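Regulatory protein BlaR1 (Bacillus licheniformis, PDB 1NRF) probably senses beta-lactam antibiotics at the cell surface through this C-terminal penicillin-binding sensor domain and relays the signal across the membrane to the cytoplasm. Local coordinates at residues A[18-24]-A[46-52]; A[195-201]-A[214-220]; A[228-232]-A[243-247]. All coordinates share one frame; numbering follows the deposited sequence.

Interaction 1: residues A[18-24]-A[46-52]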
# COMPACT_ATOMS: atom_id res chain seq x y z
N ASN A 18 3.84 -22.59 1.26
CA ASN A 18 3.90 -23.21 -0.06
C ASN A 18 3.39 -22.21 -1.11
O ASN A 18 2.60 -21.32 -0.81
CB ASN A 18 3.10 -24.52 -0.09
CG ASN A 18 1.60 -24.31 -0.23
OD1 ASN A 18 1.08 -24.18 -1.34
ND2 ASN A 18 0.90 -24.30 0.90
N VAL A 19 3.87 -22.34 -2.34
CA VAL A 19 3.49 -21.43 -3.41
C VAL A 19 2.78 -22.09 -4.59
O VAL A 19 3.08 -23.23 -4.96
CB VAL A 19 4.73 -20.67 -3.93
CG1 VAL A 19 4.35 -19.71 -5.04
CG2 VAL A 19 5.39 -19.92 -2.79
N GLU A 20 1.83 -21.36 -5.16
CA GLU A 20 1.05 -21.82 -6.31
C GLU A 20 1.13 -20.74 -7.39
O GLU A 20 1.23 -19.55 -7.09
CB GLU A 20 -0.41 -22.03 -5.89
CG GLU A 20 -1.32 -22.56 -6.98
CD GLU A 20 -2.77 -22.67 -6.51
OE1 GLU A 20 -3.38 -21.61 -6.23
OE2 GLU A 20 -3.28 -23.81 -6.41
N TYR A 21 1.11 -21.15 -8.64
CA TYR A 21 1.18 -20.19 -9.73
C TYR A 21 -0.06 -20.25 -10.60
O TYR A 21 -0.60 -21.33 -10.86
CB TYR A 21 2.43 -20.45 -10.56
CG TYR A 21 3.71 -20.16 -9.80
CD1 TYR A 21 4.24 -18.87 -9.76
CD2 TYR A 21 4.36 -21.17 -9.08
CE1 TYR A 21 5.38 -18.59 -9.02
CE2 TYR A 21 5.50 -20.89 -8.34
CZ TYR A 21 6.00 -19.60 -8.32
OH TYR A 21 7.13 -19.31 -7.58
N GLU A 22 -0.53 -19.09 -11.04
CA GLU A 22 -1.70 -19.01 -11.90
C GLU A 22 -1.54 -17.93 -12.95
O GLU A 22 -0.67 -17.07 -12.84
CB GLU A 22 -2.96 -18.75 -11.08
CG GLU A 22 -3.39 -19.95 -10.27
CD GLU A 22 -4.67 -19.71 -9.52
OE1 GLU A 22 -5.66 -19.30 -10.15
OE2 GLU A 22 -4.69 -19.94 -8.29
N ASP A 23 -2.39 -17.99 -13.96
CA ASP A 23 -2.33 -17.02 -15.05
C ASP A 23 -3.53 -16.09 -15.01
O ASP A 23 -4.68 -16.54 -15.08
CB ASP A 23 -2.29 -17.76 -16.40
CG ASP A 23 -2.00 -16.83 -17.55
OD1 ASP A 23 -2.04 -17.29 -18.71
OD2 ASP A 23 -1.71 -15.65 -17.30
N TYR A 24 -3.27 -14.79 -14.90
CA TYR A 24 -4.32 -13.80 -14.85
C TYR A 24 -4.09 -12.71 -15.89
O TYR A 24 -4.65 -11.62 -15.81
CB TYR A 24 -4.39 -13.17 -13.46
CG TYR A 24 -4.63 -14.16 -12.35
CD1 TYR A 24 -5.78 -14.95 -12.32
CD2 TYR A 24 -3.71 -14.30 -11.32
CE1 TYR A 24 -6.01 -15.84 -11.27
CE2 TYR A 24 -3.92 -15.19 -10.28
CZ TYR A 24 -5.07 -15.95 -10.25
OH TYR A 24 -5.27 -16.81 -9.20
N LYS A 46 -0.68 -20.41 2.00
CA LYS A 46 -0.41 -20.55 0.58
C LYS A 46 -0.38 -19.23 -0.19
O LYS A 46 -1.23 -18.35 0.00
CB LYS A 46 -1.44 -21.47 -0.07
CG LYS A 46 -1.21 -21.66 -1.57
CD LYS A 46 -2.51 -22.02 -2.30
CE LYS A 46 -3.21 -23.20 -1.65
NZ LYS A 46 -2.35 -24.42 -1.62
N TYR A 47 0.59 -19.12 -1.08
CA TYR A 47 0.72 -17.95 -1.93
C TYR A 47 0.22 -18.35 -3.30
O TYR A 47 0.53 -19.43 -3.80
CB TYR A 47 2.17 -17.51 -2.10
CG TYR A 47 2.85 -16.94 -0.88
CD1 TYR A 47 3.68 -17.74 -0.09
CD2 TYR A 47 2.73 -15.59 -0.56
CE1 TYR A 47 4.38 -17.20 0.97
CE2 TYR A 47 3.43 -15.04 0.51
CZ TYR A 47 4.27 -15.86 1.26
OH TYR A 47 5.02 -15.33 2.28
N THR A 48 -0.58 -17.48 -3.90
CA THR A 48 -1.06 -17.70 -5.25
C THR A 48 -0.52 -16.49 -5.99
O THR A 48 -0.87 -15.35 -5.67
CB THR A 48 -2.58 -17.71 -5.34
OG1 THR A 48 -3.11 -18.73 -4.49
CG2 THR A 48 -3.01 -18.00 -6.78
N ILE A 49 0.37 -16.72 -6.95
CA ILE A 49 0.92 -15.59 -7.67
C ILE A 49 1.02 -15.72 -9.17
O ILE A 49 1.33 -16.77 -9.72
CB ILE A 49 2.32 -15.19 -7.14
CG1 ILE A 49 3.24 -16.40 -7.12
CG2 ILE A 49 2.18 -14.59 -5.75
CD1 ILE A 49 4.61 -16.08 -6.53
N TYR A 50 0.73 -14.59 -9.82
CA TYR A 50 0.80 -14.48 -11.26
C TYR A 50 2.02 -13.62 -11.60
O TYR A 50 2.21 -12.54 -11.01
CB TYR A 50 -0.48 -13.83 -11.81
CG TYR A 50 -0.33 -13.30 -13.21
CD1 TYR A 50 -0.45 -11.94 -13.48
CD2 TYR A 50 0.02 -14.15 -14.26
CE1 TYR A 50 -0.23 -11.43 -14.74
CE2 TYR A 50 0.25 -13.65 -15.54
CZ TYR A 50 0.13 -12.29 -15.77
OH TYR A 50 0.38 -11.79 -17.02
N ASN A 51 2.83 -14.11 -12.54
CA ASN A 51 4.04 -13.43 -13.01
C ASN A 51 5.06 -13.31 -11.88
O ASN A 51 5.20 -12.24 -11.27
CB ASN A 51 3.69 -12.04 -13.54
CG ASN A 51 4.80 -11.42 -14.34
OD1 ASN A 51 5.96 -11.82 -14.24
ND2 ASN A 51 4.46 -10.42 -15.15
N ARG A 52 5.79 -14.39 -11.62
CA ARG A 52 6.78 -14.43 -10.56
C ARG A 52 7.85 -13.34 -10.64
O ARG A 52 8.30 -12.82 -9.61
CB ARG A 52 7.47 -15.80 -10.51
CG ARG A 52 8.23 -16.03 -9.21
CD ARG A 52 8.92 -17.38 -9.12
NE ARG A 52 9.52 -17.59 -7.80
CZ ARG A 52 10.49 -16.84 -7.28
NH1 ARG A 52 11.00 -15.84 -7.97
NH2 ARG A 52 10.95 -17.10 -6.06
O HOH W 1 2.33 -16.90 -14.09
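Asn18 to Tyr21 pair in parallel with Lys46 to Ile49, the strand axes 4.6 Å apart at closest and inclined by 27°. As in any parallel pair, one residue reaches two partners: Glu20 N donates to Tyr47 O (2.7 Å), while Glu20 O accepts from Ile49 N. At the end of the pairing Glu22 N makes a longer bond to Ile49 O, 3.3 Å, and a water then joins Glu22 O to Asn51 N.

On one face of the sheet, Tyr21 and Ile49 lie alongside each other, ring atom CE1 of Tyr21 3.6 Å from CG1 of Ile49. The phenol oxygen of Tyr21 meets the edge of the Arg52 guanidinium in its plane, in a weak bond from NE (3.0 Å); the extended arginine chain carries NE to that point. The other face is polar. The carboxylate of Glu20 runs beside Thr48, with a weak bond from OG1 to OE1, and Glu20 OE1 stands only 3.0 Å from Glu22 OE2. Two acceptors so close would repel if both were charged; the salt bridge from Glu22 OE2 to Lys254 probably eases this.

Farther along, the Tyr50 ring is sandwiched between Tyr24 N, 3.4 Å above one face, and Asn51 CB over the other; CG anti to the backbone N (chi1 163°) turns it this way. Its hydroxyl bonds Ser25, as does Asp23 OD2. Strand 18-21 is an outermost strand of the sheet, and strand 33-41 flanks 46-50 antiparallel on the other side; helix 25-29 follows the first segment, and helix 52-56 starts just past the N-cap Asn51.

Interaction 2: residues A[195-201]-A[214-220]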
# COMPACT_ATOMS: atom_id res chain seq x y z
N ARG A 195 -17.35 -10.09 4.34
CA ARG A 195 -15.95 -9.76 4.16
C ARG A 195 -15.68 -8.27 4.19
O ARG A 195 -16.46 -7.47 3.68
CB ARG A 195 -15.46 -10.32 2.83
CG ARG A 195 -15.74 -11.79 2.64
CD ARG A 195 -16.68 -12.00 1.48
NE ARG A 195 -16.22 -13.07 0.60
CZ ARG A 195 -16.00 -14.32 0.98
NH1 ARG A 195 -16.18 -14.69 2.24
NH2 ARG A 195 -15.58 -15.21 0.10
N VAL A 196 -14.55 -7.90 4.79
CA VAL A 196 -14.13 -6.50 4.87
C VAL A 196 -12.90 -6.27 4.00
O VAL A 196 -11.89 -6.95 4.16
CB VAL A 196 -13.78 -6.09 6.31
CG1 VAL A 196 -13.34 -4.65 6.33
CG2 VAL A 196 -14.97 -6.29 7.23
N LEU A 197 -12.99 -5.30 3.10
CA LEU A 197 -11.88 -4.97 2.22
C LEU A 197 -11.09 -3.76 2.71
O LEU A 197 -11.67 -2.71 3.01
CB LEU A 197 -12.40 -4.67 0.81
CG LEU A 197 -11.34 -4.34 -0.24
CD1 LEU A 197 -10.57 -5.62 -0.57
CD2 LEU A 197 -11.99 -3.78 -1.51
N SER A 198 -9.77 -3.92 2.79
CA SER A 198 -8.87 -2.85 3.19
C SER A 198 -7.83 -2.78 2.07
O SER A 198 -7.47 -3.81 1.49
CB SER A 198 -8.16 -3.18 4.52
OG SER A 198 -9.05 -3.13 5.63
N GLY A 199 -7.36 -1.57 1.75
CA GLY A 199 -6.37 -1.42 0.70
C GLY A 199 -5.90 0.00 0.47
O GLY A 199 -6.42 0.95 1.05
N LYS A 200 -4.89 0.15 -0.39
CA LYS A 200 -4.35 1.47 -0.70
C LYS A 200 -3.68 1.47 -2.08
O LYS A 200 -2.88 0.58 -2.40
CB LYS A 200 -3.35 1.89 0.38
CG LYS A 200 -3.44 3.38 0.74
CD LYS A 200 -2.43 4.19 -0.04
CE LYS A 200 -2.92 5.59 -0.30
NZ LYS A 200 -3.86 5.57 -1.45
N THR A 201 -4.01 2.47 -2.88
CA THR A 201 -3.47 2.62 -4.23
C THR A 201 -2.15 3.37 -4.28
O THR A 201 -1.80 4.09 -3.34
CB THR A 201 -4.42 3.39 -5.16
OG1 THR A 201 -4.64 4.70 -4.61
CG2 THR A 201 -5.73 2.67 -5.33
N TRP A 214 -0.01 0.61 -8.10
CA TRP A 214 -0.01 -0.31 -6.97
C TRP A 214 -1.37 -0.39 -6.29
O TRP A 214 -2.11 0.59 -6.22
CB TRP A 214 0.93 0.15 -5.86
CG TRP A 214 2.39 -0.15 -5.93
CD1 TRP A 214 3.40 0.75 -6.10
CD2 TRP A 214 3.03 -1.39 -5.58
NE1 TRP A 214 4.61 0.17 -5.86
CE2 TRP A 214 4.42 -1.15 -5.54
CE3 TRP A 214 2.56 -2.69 -5.28
CZ2 TRP A 214 5.36 -2.15 -5.21
CZ3 TRP A 214 3.49 -3.68 -4.96
CH2 TRP A 214 4.87 -3.40 -4.93
N PHE A 215 -1.69 -1.58 -5.79
CA PHE A 215 -2.89 -1.77 -5.01
C PHE A 215 -2.62 -2.96 -4.11
O PHE A 215 -2.58 -4.11 -4.55
CB PHE A 215 -4.14 -2.01 -5.86
CG PHE A 215 -5.39 -2.03 -5.03
CD1 PHE A 215 -5.71 -0.95 -4.22
CD2 PHE A 215 -6.19 -3.17 -4.97
CE1 PHE A 215 -6.79 -1.00 -3.35
CE2 PHE A 215 -7.28 -3.23 -4.10
CZ PHE A 215 -7.58 -2.15 -3.28
N ILE A 216 -2.40 -2.65 -2.83
CA ILE A 216 -2.10 -3.65 -1.83
C ILE A 216 -3.16 -3.57 -0.75
O ILE A 216 -3.88 -2.59 -0.66
CB ILE A 216 -0.70 -3.40 -1.19
CG1 ILE A 216 -0.73 -2.14 -0.29
CG2 ILE A 216 0.33 -3.22 -2.28
CD1 ILE A 216 0.59 -1.85 0.40
N GLY A 217 -3.24 -4.61 0.07
CA GLY A 217 -4.22 -4.62 1.13
C GLY A 217 -4.58 -6.04 1.52
O GLY A 217 -3.85 -6.99 1.25
N TYR A 218 -5.73 -6.20 2.16
CA TYR A 218 -6.16 -7.52 2.57
C TYR A 218 -7.68 -7.63 2.69
O TYR A 218 -8.41 -6.64 2.67
CB TYR A 218 -5.47 -7.88 3.90
CG TYR A 218 -5.49 -6.76 4.90
CD1 TYR A 218 -6.58 -6.57 5.74
CD2 TYR A 218 -4.43 -5.85 4.96
CE1 TYR A 218 -6.63 -5.48 6.62
CE2 TYR A 218 -4.48 -4.76 5.83
CZ TYR A 218 -5.58 -4.58 6.65
OH TYR A 218 -5.64 -3.50 7.49
N VAL A 219 -8.14 -8.87 2.76
CA VAL A 219 -9.56 -9.14 2.90
C VAL A 219 -9.74 -9.93 4.18
O VAL A 219 -9.07 -10.95 4.41
CB VAL A 219 -10.11 -9.98 1.72
CG1 VAL A 219 -11.56 -10.36 1.98
CG2 VAL A 219 -10.01 -9.18 0.42
N GLU A 220 -10.62 -9.44 5.04
CA GLU A 220 -10.88 -10.13 6.29
C GLU A 220 -12.20 -10.86 6.23
O GLU A 220 -13.25 -10.24 6.00
CB GLU A 220 -10.91 -9.14 7.44
CG GLU A 220 -9.74 -8.20 7.46
CD GLU A 220 -9.91 -7.11 8.48
OE1 GLU A 220 -9.62 -7.35 9.67
OE2 GLU A 220 -10.35 -6.01 8.07
O HOH W 2 -9.87 -5.88 5.54
O HOH W 3 -8.39 -2.24 7.78
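Val196 O is gripped by two donors. Glu220 N reaches it at 2.9 Å, with an N-H...O angle of 171°, and a water donates to it at 2.7 Å. That water also donates to Glu220 OE2 (2.6 Å), with more acceptors in reach than protons, and bonds Ser198 OG as well. The other carboxylate oxygen, Glu220 OE1, is held by Tyr169, which fixes the side chain beyond the strand pair.

The two strands run antiparallel, with hydrogen-bonded pairs Val196-Glu220, Ser198-Tyr218 and Lys200-Ile216, each exchanging two backbone bonds. On the face that carries Ser198 and Tyr218, Ser198 CB lies over the Tyr218 ring, 3.8 Å from its centroid, a CH-pi contact. The ring gets there because CG sits between the backbone N and carbonyl carbon (chi1 45°), leaning across to the partner strand.

The face with Leu197, Val219 and Phe215 is mainly apolar. Leu197 CD1 meets Val219 CG2 at 3.7 Å, and at the non-hydrogen-bonded pair Gly199-Gly217 the strands draw together, Gly199 CA and Gly217 CA 3.9 Å apart. Beside the glycines lies the Phe215 ring, whose CD1 touches Thr201 CG2; helix 239-253 packs on this face.

Lys200 NZ donates to Thr201 O (3.2 Å) and bonds Ser111 OG. Its side chain comes about 4 Å from that of Ser63, the probable acylation site, consistent with Lys200, Thr201 and Gly202 being the KTG motif on the active-site strand of penicillin-recognising proteins.

Interaction 3: residues A[228-232]-A[243-247]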
# COMPACT_ATOMS: atom_id res chain seq x y z
N PHE A 228 -2.98 -9.32 -0.22
CA PHE A 228 -2.71 -9.23 -1.65
C PHE A 228 -1.96 -7.97 -2.07
O PHE A 228 -1.98 -6.94 -1.40
CB PHE A 228 -4.03 -9.30 -2.43
CG PHE A 228 -4.96 -8.18 -2.09
CD1 PHE A 228 -5.85 -8.29 -1.03
CD2 PHE A 228 -4.90 -6.98 -2.80
CE1 PHE A 228 -6.66 -7.21 -0.67
CE2 PHE A 228 -5.71 -5.89 -2.44
CZ PHE A 228 -6.59 -6.01 -1.37
N ALA A 229 -1.31 -8.05 -3.22
CA ALA A 229 -0.57 -6.94 -3.77
C ALA A 229 -0.51 -7.11 -5.28
O ALA A 229 -0.17 -8.19 -5.78
CB ALA A 229 0.84 -6.89 -3.17
N VAL A 230 -0.86 -6.05 -5.99
CA VAL A 230 -0.83 -6.04 -7.43
C VAL A 230 0.03 -4.87 -7.87
O VAL A 230 -0.11 -3.76 -7.34
CB VAL A 230 -2.24 -5.84 -8.03
CG1 VAL A 230 -2.14 -5.45 -9.49
CG2 VAL A 230 -3.05 -7.12 -7.90
N HIS A 231 0.95 -5.11 -8.80
CA HIS A 231 1.76 -4.02 -9.33
C HIS A 231 1.66 -4.07 -10.83
O HIS A 231 1.83 -5.13 -11.43
CB HIS A 231 3.22 -4.13 -8.90
CG HIS A 231 4.08 -3.05 -9.47
ND1 HIS A 231 4.62 -3.11 -10.74
CD2 HIS A 231 4.43 -1.83 -8.99
CE1 HIS A 231 5.25 -1.99 -11.01
NE2 HIS A 231 5.15 -1.19 -9.96
N ILE A 232 1.40 -2.92 -11.44
CA ILE A 232 1.24 -2.84 -12.89
C ILE A 232 2.09 -1.77 -13.59
O ILE A 232 2.67 -0.88 -12.96
CB ILE A 232 -0.22 -2.57 -13.28
CG1 ILE A 232 -0.64 -1.18 -12.78
CG2 ILE A 232 -1.13 -3.63 -12.69
CD1 ILE A 232 -2.01 -0.72 -13.27
N ALA A 243 -4.90 -0.73 -11.27
CA ALA A 243 -4.33 -1.84 -10.52
C ALA A 243 -5.33 -2.33 -9.47
O ALA A 243 -5.40 -3.52 -9.18
CB ALA A 243 -3.02 -1.42 -9.85
N ALA A 244 -6.11 -1.40 -8.91
CA ALA A 244 -7.10 -1.78 -7.92
C ALA A 244 -8.17 -2.60 -8.62
O ALA A 244 -8.56 -3.68 -8.16
CB ALA A 244 -7.71 -0.54 -7.29
N GLU A 245 -8.64 -2.09 -9.76
CA GLU A 245 -9.66 -2.78 -10.54
C GLU A 245 -9.19 -4.18 -10.92
O GLU A 245 -9.96 -5.13 -10.83
CB GLU A 245 -10.00 -1.98 -11.80
CG GLU A 245 -10.85 -0.73 -11.53
CD GLU A 245 -11.96 -0.53 -12.56
OE1 GLU A 245 -12.75 -1.48 -12.78
OE2 GLU A 245 -12.05 0.57 -13.15
N ILE A 246 -7.94 -4.31 -11.34
CA ILE A 246 -7.39 -5.61 -11.70
C ILE A 246 -7.40 -6.55 -10.50
O ILE A 246 -7.95 -7.65 -10.56
CB ILE A 246 -5.94 -5.47 -12.21
CG1 ILE A 246 -5.93 -4.71 -13.54
CG2 ILE A 246 -5.31 -6.84 -12.36
CD1 ILE A 246 -4.54 -4.38 -14.06
N ALA A 247 -6.80 -6.12 -9.40
CA ALA A 247 -6.76 -6.93 -8.18
C ALA A 247 -8.16 -7.37 -7.79
O ALA A 247 -8.38 -8.52 -7.41
CB ALA A 247 -6.14 -6.14 -7.03
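Val230 and Ala247 make the tight centre of this strand-on-helix contact, methyl CG2 of Val230 standing 3.4 Å from CB of Ala247. One helical turn earlier, Ala243 receives Ile232: Ile232 CD1 lies 3.6 Å from Ala243 CB and beside the backbone N of that alanine. Ile232 reaches so far because CG1 is set between its backbone N and carbonyl carbon (chi1 65°). CG2 of Ile232 meets CD1 of Ile246 at 3.8 Å, the two side chains crossing at a slant. Small alanines thus allow close approach, with the axes of the short segments 8.2 Å apart at 131°.

Packing is looser at the Phe228 end, where Phe228 CD2 only grazes Ala247 CB at 4.5 Å. Glu245, on the outer side of the helix, is exposed to solvent and does not touch the strand. No hydrogen bond crosses the contact; between the two segments it is apolar packing.

Strand 225-234 runs between strands 33-41 and 211-220, bonded to both. Helix 239-253 lies on one face of this sheet, with Ala244 and Ala247 also against Phe215, while Ala229 and His231 turn to helix 158-170 on the other.

Taken from the N terminus, the three contacts come in series; none nests in or crosses another. Interaction 1 closes a loop of 21 residues that contains helix 25-29 and strand 33-41, bringing strand 46-50 in beside edge strand 18-21. Interaction 2 closes the hairpin of strands 195-205 and 211-220, and interaction 3 then folds helix 239-253 back over strand 225-234. Interactions 2 and 3 touch, through probable backbone hydrogen bonds such as Phe215 O with Val230 N, whereas interaction 1, its centre about 14 Å from that of interaction 3, connects through strand 33-41. One sheet joins the N-terminal edge strand to the central strands, with the C-terminal helix packed on its face.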